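Local structure of vanadium-dependent haloperoxidase (Zobellia galactanivorans, 4CIT) at residues K30-I36 with W141-P146; N70-Y74 with L311-T315; A88-N92 with N445-M449. The protein acts as a vanadium-dependent iodoperoxidase, probably using peroxide and bound vanadate to oxidise iodide. The contacts are given in a common frame with arbitrary orientation. Where two conformers were deposited one is given. Numbering follows the deposited sequence.

Contact 1. Residues K30-I36 with W141-P146; sequences KEEPINI and WEGKNP
The 30-36 segment forms no helix or strand; from Glu32 to Ile36 it is extended, and it runs in the opposite sense to 141-146, with CA-CA spacings of 4.8 Å for Glu31-Asn145 and 6.7 Å for Ile34-Trp141. Helix 128-144 ends at Lys144, and Asn145 (phi/psi -158/83) breaks the helical path. Two direct hydrogen bonds cross: Asn145 ND2, on a t rotamer, donates to Glu32 O at 2.9 Å, and, weakly, Glu32 N to Lys144 O at 3.4 Å. Waters extend this pairing. One links Lys30 O (2.8 Å) to Asn145 OD1 (3.1 Å); two bind Lys144 NZ at 2.8 Å each, reaching Pro33 O and Asn35 N; another joins Trp141 NE1 to Asn35 O. In the apolar part, branched Ile34 and Ile36 pack beside the indole: Ile34 CG2 is 3.4 Å from Trp141 CD1, and Ile36 CD1 3.6 Å from Trp141 CZ2. Asn suits position 145 because its OD1 also caps Leu148 N; Pro146 suits a first helical turn, which needs no main-chain NH donor. This is a tight junction between consecutive helices, with Asn145 as N-cap of helix 146-167, overlaid by the chain leading into helix 38-55.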
loop_
_atom_site.group_PDB
_atom_site.type_symbol
_atom_site.label_atom_id
_atom_site.label_comp_id
_atom_site.label_asym_id
_atom_site.label_seq_id
_atom_site.Cartn_x
_atom_site.Cartn_y
_atom_site.Cartn_z
ATOM N N LYS A 30 20.485 -15.917 -33.726
ATOM C CA LYS A 30 19.577 -15.963 -32.490
ATOM C C LYS A 30 19.038 -14.585 -32.045
ATOM O O LYS A 30 19.639 -13.846 -31.201
ATOM C CB LYS A 30 20.295 -16.633 -31.362
ATOM C CG LYS A 30 19.349 -17.368 -30.472
ATOM C CD LYS A 30 19.830 -18.784 -30.208
ATOM C CE LYS A 30 20.251 -18.999 -28.767
ATOM N NZ LYS A 30 21.740 -19.032 -28.676
ATOM N N GLU A 31 17.913 -14.231 -32.656
ATOM C CA GLU A 31 17.480 -12.834 -32.738
ATOM C C GLU A 31 15.972 -12.735 -32.803
ATOM O O GLU A 31 15.422 -11.911 -33.462
ATOM C CB GLU A 31 18.068 -12.155 -33.966
ATOM C CG GLU A 31 19.551 -11.944 -33.812
ATOM C CD GLU A 31 20.210 -11.481 -35.077
ATOM O OE1 GLU A 31 19.663 -11.672 -36.193
ATOM O OE2 GLU A 31 21.302 -10.944 -34.927
ATOM N N GLU A 32 15.324 -13.576 -32.048
ATOM C CA GLU A 32 13.921 -13.484 -31.883
ATOM C C GLU A 32 13.519 -12.278 -31.025
ATOM O O GLU A 32 14.287 -11.866 -30.159
ATOM C CB GLU A 32 13.468 -14.769 -31.234
ATOM C CG GLU A 32 13.597 -15.942 -32.167
ATOM C CD GLU A 32 13.207 -17.291 -31.546
ATOM O OE1 GLU A 32 13.053 -17.327 -30.309
ATOM O OE2 GLU A 32 13.039 -18.338 -32.269
ATOM N N PRO A 33 12.353 -11.694 -31.304
ATOM C CA PRO A 33 11.930 -10.586 -30.434
ATOM C C PRO A 33 11.522 -11.130 -29.076
ATOM O O PRO A 33 11.149 -12.319 -28.932
ATOM C CB PRO A 33 10.702 -10.033 -31.142
ATOM C CG PRO A 33 10.134 -11.181 -31.939
ATOM C CD PRO A 33 11.330 -12.034 -32.320
ATOM N N ILE A 34 11.643 -10.292 -28.050
ATOM C CA ILE A 34 11.230 -10.708 -26.700
ATOM C C ILE A 34 9.987 -9.918 -26.402
ATOM O O ILE A 34 10.010 -8.665 -26.460
ATOM C CB ILE A 34 12.301 -10.479 -25.651
ATOM C CG1 ILE A 34 13.512 -11.366 -25.932
ATOM C CG2 ILE A 34 11.740 -10.690 -24.223
ATOM C CD1 ILE A 34 14.753 -11.072 -25.135
ATOM N N ASN A 35 8.881 -10.628 -26.149
ATOM C CA ASN A 35 7.578 -9.986 -25.904
ATOM C C ASN A 35 7.393 -9.886 -24.410
ATOM O O ASN A 35 7.254 -10.911 -23.733
ATOM C CB ASN A 35 6.367 -10.768 -26.492
ATOM C CG ASN A 35 4.999 -10.040 -26.288
ATOM O OD1 ASN A 35 4.880 -8.793 -26.356
ATOM N ND2 ASN A 35 3.963 -10.835 -25.958
ATOM N N ILE A 36 7.405 -8.665 -23.907
ATOM C CA ILE A 36 7.259 -8.413 -22.500
ATOM C C ILE A 36 5.814 -7.974 -22.354
ATOM O O ILE A 36 5.326 -7.153 -23.093
ATOM C CB ILE A 36 8.185 -7.275 -22.059
ATOM C CG1 ILE A 36 9.623 -7.639 -22.253
ATOM C CG2 ILE A 36 7.928 -6.953 -20.570
ATOM C CD1 ILE A 36 10.083 -8.858 -21.506
ATOM N N TRP A 141 14.776 -15.436 -21.772
ATOM C CA TRP A 141 15.097 -14.277 -22.606
ATOM C C TRP A 141 16.456 -14.419 -23.270
ATOM O O TRP A 141 16.589 -14.075 -24.476
ATOM C CB TRP A 141 15.114 -13.014 -21.727
ATOM C CG TRP A 141 13.786 -12.590 -21.228
ATOM C CD1 TRP A 141 12.576 -12.892 -21.726
ATOM C CD2 TRP A 141 13.550 -11.760 -20.032
ATOM N NE1 TRP A 141 11.569 -12.318 -20.909
ATOM C CE2 TRP A 141 12.151 -11.620 -19.888
ATOM C CE3 TRP A 141 14.388 -11.181 -19.087
ATOM C CZ2 TRP A 141 11.572 -10.847 -18.860
ATOM C CZ3 TRP A 141 13.808 -10.369 -18.055
ATOM C CH2 TRP A 141 12.401 -10.246 -17.955
ATOM N N GLU A 142 17.434 -14.832 -22.483
ATOM C CA GLU A 142 18.839 -14.987 -22.888
ATOM C C GLU A 142 18.882 -16.039 -23.953
ATOM O O GLU A 142 19.641 -15.899 -24.945
ATOM C CB GLU A 142 19.803 -15.390 -21.764
ATOM C CG GLU A 142 21.263 -15.264 -22.170
ATOM C CD GLU A 142 22.237 -15.844 -21.150
ATOM O OE1 GLU A 142 21.904 -15.945 -19.942
ATOM O OE2 GLU A 142 23.370 -16.174 -21.547
ATOM N N GLY A 143 18.059 -17.053 -23.793
ATOM C CA GLY A 143 17.943 -18.094 -24.806
ATOM C C GLY A 143 17.392 -17.706 -26.154
ATOM O O GLY A 143 17.805 -18.293 -27.159
ATOM N N LYS A 144 16.474 -16.750 -26.215
ATOM C CA LYS A 144 15.823 -16.331 -27.410
ATOM C C LYS A 144 16.639 -15.286 -28.167
ATOM O O LYS A 144 16.637 -15.267 -29.378
ATOM C CB LYS A 144 14.522 -15.588 -27.072
ATOM C CG LYS A 144 13.434 -16.414 -26.484
ATOM C CD LYS A 144 12.153 -15.585 -26.437
ATOM C CE LYS A 144 11.554 -15.407 -27.838
ATOM N NZ LYS A 144 10.083 -15.308 -27.620
ATOM N N ASN A 145 17.258 -14.386 -27.422
ATOM C CA ASN A 145 17.985 -13.231 -27.992
ATOM C C ASN A 145 19.016 -12.692 -26.978
ATOM O O ASN A 145 18.807 -11.694 -26.254
ATOM C CB ASN A 145 16.997 -12.162 -28.471
ATOM C CG ASN A 145 17.655 -11.120 -29.362
ATOM O OD1 ASN A 145 18.864 -10.866 -29.274
ATOM N ND2 ASN A 145 16.843 -10.434 -30.118
ATOM N N PRO A 146 20.188 -13.313 -26.937
ATOM C CA PRO A 146 21.188 -12.967 -25.992
ATOM C C PRO A 146 21.683 -11.541 -26.053
ATOM O O PRO A 146 21.949 -10.974 -24.942
ATOM C CB PRO A 146 22.350 -13.974 -26.252
ATOM C CG PRO A 146 21.923 -14.826 -27.363
ATOM C CD PRO A 146 20.549 -14.494 -27.774
HETATM O O HOH W 1 21.571 -12.204 -30.002
HETATM O O HOH W 2 9.397 -14.379 -30.135
HETATM O O HOH W 3 9.169 -13.534 -25.691
HETATM O O HOH W 4 8.782 -12.624 -21.901
#

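Contact 2. Residues N70-Y74 with L311-T315; sequences NVAAY and LFAYT
Leu311 (chi1 t, chi2 p) lays its methyls over the neighbouring helix, CD2 lying 3.5 Å from Ala73 CB and 3.6 Å from Tyr74 N, while its CG is 4.2 Å from Tyr74 CB. The small Ala73 lets this branched side chain come right down onto the backbone. Both segments are regular helix, crossing roughly antiparallel, with a signed crossing angle of -148° and a closest axis approach of 9.2 Å; the register pairs Asn70 with Thr315 (CA-CA 5.3 Å) and Tyr74 with Leu311 (6.0 Å). Thr315, in the m rotamer, bonds back from OG1 to Leu311 O at 2.7 Å, satisfying its hydroxyl inside its own helix; the same OG1 lies 3.5 Å from both Asn70 CB and Tyr74 CB. Thr315 CG2 meets Val71 CG2 at 4.1 Å. The Tyr74 ring (chi1 t) lies beside Phe312, with CE1 4.4 Å from Phe312 CB, and its OH bonds to Asn85 O. Asn70, also buried, has a weak bond from ND2 to Ser318 OG. Helix 59-80 thus packs on helix 307-335 within a helical bundle: helix 38-55 lies against Asn70, Leu311 and Tyr314, whose OH bonds to Asp42, helix 288-302 touches Asn70 and Tyr314, and helix 108-123 touches Asn70, Ala72 and Ala73.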
loop_
_atom_site.group_PDB
_atom_site.type_symbol
_atom_site.label_atom_id
_atom_site.label_comp_id
_atom_site.label_asym_id
_atom_site.label_seq_id
_atom_site.Cartn_x
_atom_site.Cartn_y
_atom_site.Cartn_z
ATOM N N ASN A 70 8.305 0.301 -8.788
ATOM C CA ASN A 70 7.457 0.873 -9.804
ATOM C C ASN A 70 7.968 2.160 -10.345
ATOM O O ASN A 70 7.912 2.384 -11.587
ATOM C CB ASN A 70 6.011 1.027 -9.290
ATOM C CG ASN A 70 5.341 -0.298 -9.118
ATOM O OD1 ASN A 70 5.547 -1.253 -9.942
ATOM N ND2 ASN A 70 4.381 -0.344 -8.189
ATOM N N VAL A 71 8.490 3.076 -9.507
ATOM C CA VAL A 71 9.020 4.335 -10.006
ATOM C C VAL A 71 10.136 4.070 -10.985
ATOM O O VAL A 71 10.212 4.760 -12.038
ATOM C CB VAL A 71 9.456 5.295 -8.833
ATOM C CG1 VAL A 71 10.236 6.494 -9.291
ATOM C CG2 VAL A 71 8.232 5.731 -8.058
ATOM N N ALA A 72 11.065 3.154 -10.626
ATOM C CA ALA A 72 12.141 2.807 -11.561
ATOM C C ALA A 72 11.681 2.333 -12.953
ATOM O O ALA A 72 12.132 2.840 -13.997
ATOM C CB ALA A 72 13.116 1.783 -10.931
ATOM N N ALA A 73 10.740 1.393 -12.958
ATOM C CA ALA A 73 10.165 0.944 -14.216
ATOM C C ALA A 73 9.436 2.006 -14.966
ATOM O O ALA A 73 9.606 2.170 -16.201
ATOM C CB ALA A 73 9.232 -0.177 -13.917
ATOM N N TYR A 74 8.637 2.798 -14.250
ATOM C CA TYR A 74 7.910 3.895 -14.867
ATOM C C TYR A 74 8.833 4.890 -15.483
ATOM O O TYR A 74 8.640 5.352 -16.633
ATOM C CB TYR A 74 6.991 4.622 -13.824
ATOM C CG TYR A 74 6.292 5.806 -14.475
ATOM C CD1 TYR A 74 5.185 5.602 -15.263
ATOM C CD2 TYR A 74 6.847 7.105 -14.371
ATOM C CE1 TYR A 74 4.647 6.617 -16.009
ATOM C CE2 TYR A 74 6.278 8.161 -15.080
ATOM C CZ TYR A 74 5.102 7.910 -15.798
ATOM O OH TYR A 74 4.505 8.944 -16.489
ATOM N N LEU A 311 1.759 0.178 -15.819
ATOM C CA LEU A 311 2.768 0.815 -14.971
ATOM C C LEU A 311 2.462 2.146 -14.467
ATOM O O LEU A 311 2.674 2.456 -13.320
ATOM C CB LEU A 311 4.089 0.780 -15.704
ATOM C CG LEU A 311 5.348 0.939 -14.975
ATOM C CD1 LEU A 311 5.412 0.146 -13.652
ATOM C CD2 LEU A 311 6.463 0.552 -15.963
ATOM N N PHE A 312 1.880 2.996 -15.314
ATOM C CA PHE A 312 1.318 4.235 -14.915
ATOM C C PHE A 312 0.354 4.076 -13.750
ATOM O O PHE A 312 0.486 4.777 -12.747
ATOM C CB PHE A 312 0.627 4.806 -16.127
ATOM C CG PHE A 312 -0.303 5.932 -15.877
ATOM C CD1 PHE A 312 0.141 7.192 -15.693
ATOM C CD2 PHE A 312 -1.667 5.722 -15.981
ATOM C CE1 PHE A 312 -0.765 8.249 -15.506
ATOM C CE2 PHE A 312 -2.557 6.763 -15.873
ATOM C CZ PHE A 312 -2.127 8.015 -15.583
ATOM N N ALA A 313 -0.569 3.192 -13.864
ATOM C CA ALA A 313 -1.523 3.031 -12.846
ATOM C C ALA A 313 -0.904 2.534 -11.497
ATOM O O ALA A 313 -1.201 3.058 -10.366
ATOM C CB ALA A 313 -2.610 2.107 -13.280
ATOM N N TYR A 314 -0.037 1.509 -11.614
ATOM C CA TYR A 314 0.592 0.980 -10.419
ATOM C C TYR A 314 1.493 2.009 -9.736
ATOM O O TYR A 314 1.607 2.060 -8.512
ATOM C CB TYR A 314 1.423 -0.277 -10.688
ATOM C CG TYR A 314 0.717 -1.440 -11.234
ATOM C CD1 TYR A 314 -0.637 -1.493 -11.336
ATOM C CD2 TYR A 314 1.421 -2.560 -11.594
ATOM C CE1 TYR A 314 -1.275 -2.645 -11.822
ATOM C CE2 TYR A 314 0.807 -3.729 -12.048
ATOM C CZ TYR A 314 -0.566 -3.731 -12.198
ATOM O OH TYR A 314 -1.214 -4.824 -12.761
ATOM N N THR A 315 2.163 2.848 -10.523
ATOM C CA THR A 315 3.019 3.847 -9.981
ATOM C C THR A 315 2.307 4.936 -9.304
ATOM O O THR A 315 2.640 5.296 -8.142
ATOM C CB THR A 315 3.958 4.371 -11.089
ATOM O OG1 THR A 315 4.667 3.232 -11.632
ATOM C CG2 THR A 315 4.979 5.296 -10.475
#

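Contact 3. Residues A88-N92 with N445-M449; sequences AGQLN and NKLHM
Segment 88-92 is irregular, and 445-449 holds only the last residues of helix 426-446 and the chain after it. In 88-92, Ala88 (phi/psi -63/136) and Gly89 (86/-12) have the angles of the two central residues of a type II turn; at these angles a CB on residue 89 would jam against the carbonyl O of Ala88, so glycine fits the place. Gln90 (-108/-36) then leads into extended Leu91 and Asn92. On the other side the helix ends at Lys446, and Leu447 (-77/120) and His448 (-105/99) continue as extended chain. The two backbones come closest at Gln90 and Leu447, whose CA atoms are 6.6 Å apart. Gln90, with chi1 m and chi2 t, points across the gap: its CB lies 4.1 Å from Leu447 CD2, and its amide arrives at the main chain of His448, Gln90 OE1 being 2.9 Å from His448 O and Gln90 NE2 3.0 Å from His448 N; the amide is probably turned over in the model, so the two close approaches leave its bonding open. Leu91 and Leu447, both m,t, touch through CD2 atoms 4.0 Å apart. Lys446 is stretched out in all-t form, and NZ bonds Val213 O and also, at 2.9 Å, a water; that water lies 2.7 Å from Gln90 O and 2.7 Å from Asn92 OD1. Asn92 ND2 turns to Pro211 O and Leu214 O. The chemistry is therefore mixed: a leucine pair packs on the buried side, while Lys446 and a water tie the polar edge to main-chain carbonyls, joining the end of helix 426-446 to the loop between helices 59-80 and 108-123.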
loop_
_atom_site.group_PDB
_atom_site.type_symbol
_atom_site.label_atom_id
_atom_site.label_comp_id
_atom_site.label_asym_id
_atom_site.label_seq_id
_atom_site.Cartn_x
_atom_site.Cartn_y
_atom_site.Cartn_z
ATOM N N ALA A 88 10.734 12.703 -12.596
ATOM C CA ALA A 88 11.880 13.466 -12.092
ATOM C C ALA A 88 11.438 14.946 -12.012
ATOM O O ALA A 88 10.704 15.465 -12.881
ATOM C CB ALA A 88 13.097 13.368 -13.051
ATOM N N GLY A 89 11.776 15.610 -10.935
ATOM C CA GLY A 89 11.351 16.906 -10.721
ATOM C C GLY A 89 9.973 16.995 -10.065
ATOM O O GLY A 89 9.522 18.106 -9.687
ATOM N N GLN A 90 9.272 15.870 -10.014
ATOM C CA GLN A 90 7.907 15.817 -9.446
ATOM C C GLN A 90 7.873 15.095 -8.076
ATOM O O GLN A 90 7.078 15.483 -7.190
ATOM C CB GLN A 90 6.954 15.140 -10.416
ATOM C CG GLN A 90 6.909 15.711 -11.837
ATOM C CD GLN A 90 5.662 15.265 -12.588
ATOM O OE1 GLN A 90 5.664 14.541 -13.638
ATOM N NE2 GLN A 90 4.578 15.722 -12.091
ATOM N N LEU A 91 8.668 14.082 -7.902
ATOM C CA LEU A 91 8.792 13.399 -6.623
ATOM C C LEU A 91 9.957 13.998 -5.859
ATOM O O LEU A 91 11.015 14.326 -6.484
ATOM C CB LEU A 91 9.000 11.886 -6.795
ATOM C CG LEU A 91 8.001 11.088 -7.588
ATOM C CD1 LEU A 91 8.195 9.595 -7.599
ATOM C CD2 LEU A 91 6.648 11.405 -7.071
ATOM N N ASN A 92 9.865 14.072 -4.514
ATOM C CA ASN A 92 10.925 14.717 -3.734
ATOM C C ASN A 92 12.313 14.132 -3.892
ATOM O O ASN A 92 12.501 12.983 -3.613
ATOM C CB ASN A 92 10.498 14.668 -2.233
ATOM C CG ASN A 92 9.196 15.527 -1.970
ATOM O OD1 ASN A 92 8.986 16.585 -2.621
ATOM N ND2 ASN A 92 8.408 15.126 -1.004
ATOM N N ASN A 445 -3.649 15.609 -8.347
ATOM C CA ASN A 445 -3.651 16.987 -8.863
ATOM C C ASN A 445 -2.246 17.445 -9.025
ATOM O O ASN A 445 -2.028 18.416 -9.807
ATOM C CB ASN A 445 -4.429 17.939 -7.916
ATOM C CG ASN A 445 -5.921 17.804 -8.063
ATOM O OD1 ASN A 445 -6.419 17.446 -9.112
ATOM N ND2 ASN A 445 -6.657 18.112 -6.999
ATOM N N LYS A 446 -1.300 16.870 -8.273
ATOM C CA LYS A 446 0.090 17.324 -8.345
ATOM C C LYS A 446 0.829 16.592 -9.462
ATOM O O LYS A 446 1.500 17.272 -10.258
ATOM C CB LYS A 446 0.780 17.228 -7.002
ATOM C CG LYS A 446 2.228 17.697 -7.059
ATOM C CD LYS A 446 2.797 17.757 -5.685
ATOM C CE LYS A 446 4.319 17.767 -5.733
ATOM N NZ LYS A 446 4.951 17.936 -4.381
ATOM N N LEU A 447 0.739 15.250 -9.564
ATOM C CA LEU A 447 1.533 14.465 -10.511
ATOM C C LEU A 447 0.999 14.546 -11.950
ATOM O O LEU A 447 -0.151 14.209 -12.226
ATOM C CB LEU A 447 1.679 12.968 -10.126
ATOM C CG LEU A 447 2.317 12.754 -8.741
ATOM C CD1 LEU A 447 2.461 11.238 -8.488
ATOM C CD2 LEU A 447 3.651 13.479 -8.608
ATOM N N HIS A 448 1.809 15.032 -12.848
ATOM C CA HIS A 448 1.426 15.062 -14.288
ATOM C C HIS A 448 2.179 14.002 -14.968
ATOM O O HIS A 448 3.363 14.192 -15.318
ATOM C CB HIS A 448 1.719 16.407 -14.855
ATOM C CG HIS A 448 1.221 16.616 -16.249
ATOM N ND1 HIS A 448 1.747 17.600 -17.070
ATOM C CD2 HIS A 448 0.273 15.972 -16.975
ATOM C CE1 HIS A 448 1.169 17.536 -18.254
ATOM N NE2 HIS A 448 0.259 16.577 -18.214
ATOM N N MET A 449 1.547 12.882 -15.180
ATOM C CA MET A 449 2.169 11.736 -15.815
ATOM C C MET A 449 1.661 11.509 -17.226
ATOM O O MET A 449 2.428 11.339 -18.133
ATOM C CB MET A 449 2.040 10.495 -14.897
ATOM C CG MET A 449 2.698 10.702 -13.517
ATOM S SD MET A 449 2.270 9.413 -12.175
ATOM C CE MET A 449 2.716 7.925 -12.922
HETATM O O HOH W 5 7.611 16.884 -4.978
#

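How the contacts relate
Contacts 2 and 3 form one continuous packed region, their centres about 13 Å apart: Tyr74 OH is 3.3 Å from Met449 CB, Phe312 CE1 3.6 Å from Met449 CB, and Val71 CG2 3.9 Å from Leu91 CD1. Near them a sodium ion, bound by Ala78, Asn81 and Tyr84, lies about 7 Å from the Tyr74 side chain and about 10 Å from that of Gln90. Contact 1 stands apart toward the periphery, its centre about 24 Å from that of contact 2 and about 34 Å from that of contact 3. None of the three includes a vanadate-pocket residue, but pocket residue Lys332 lies on helix 307-335 and His424, also of the pocket, just precedes helix 426-446, whose far end enters contact 3.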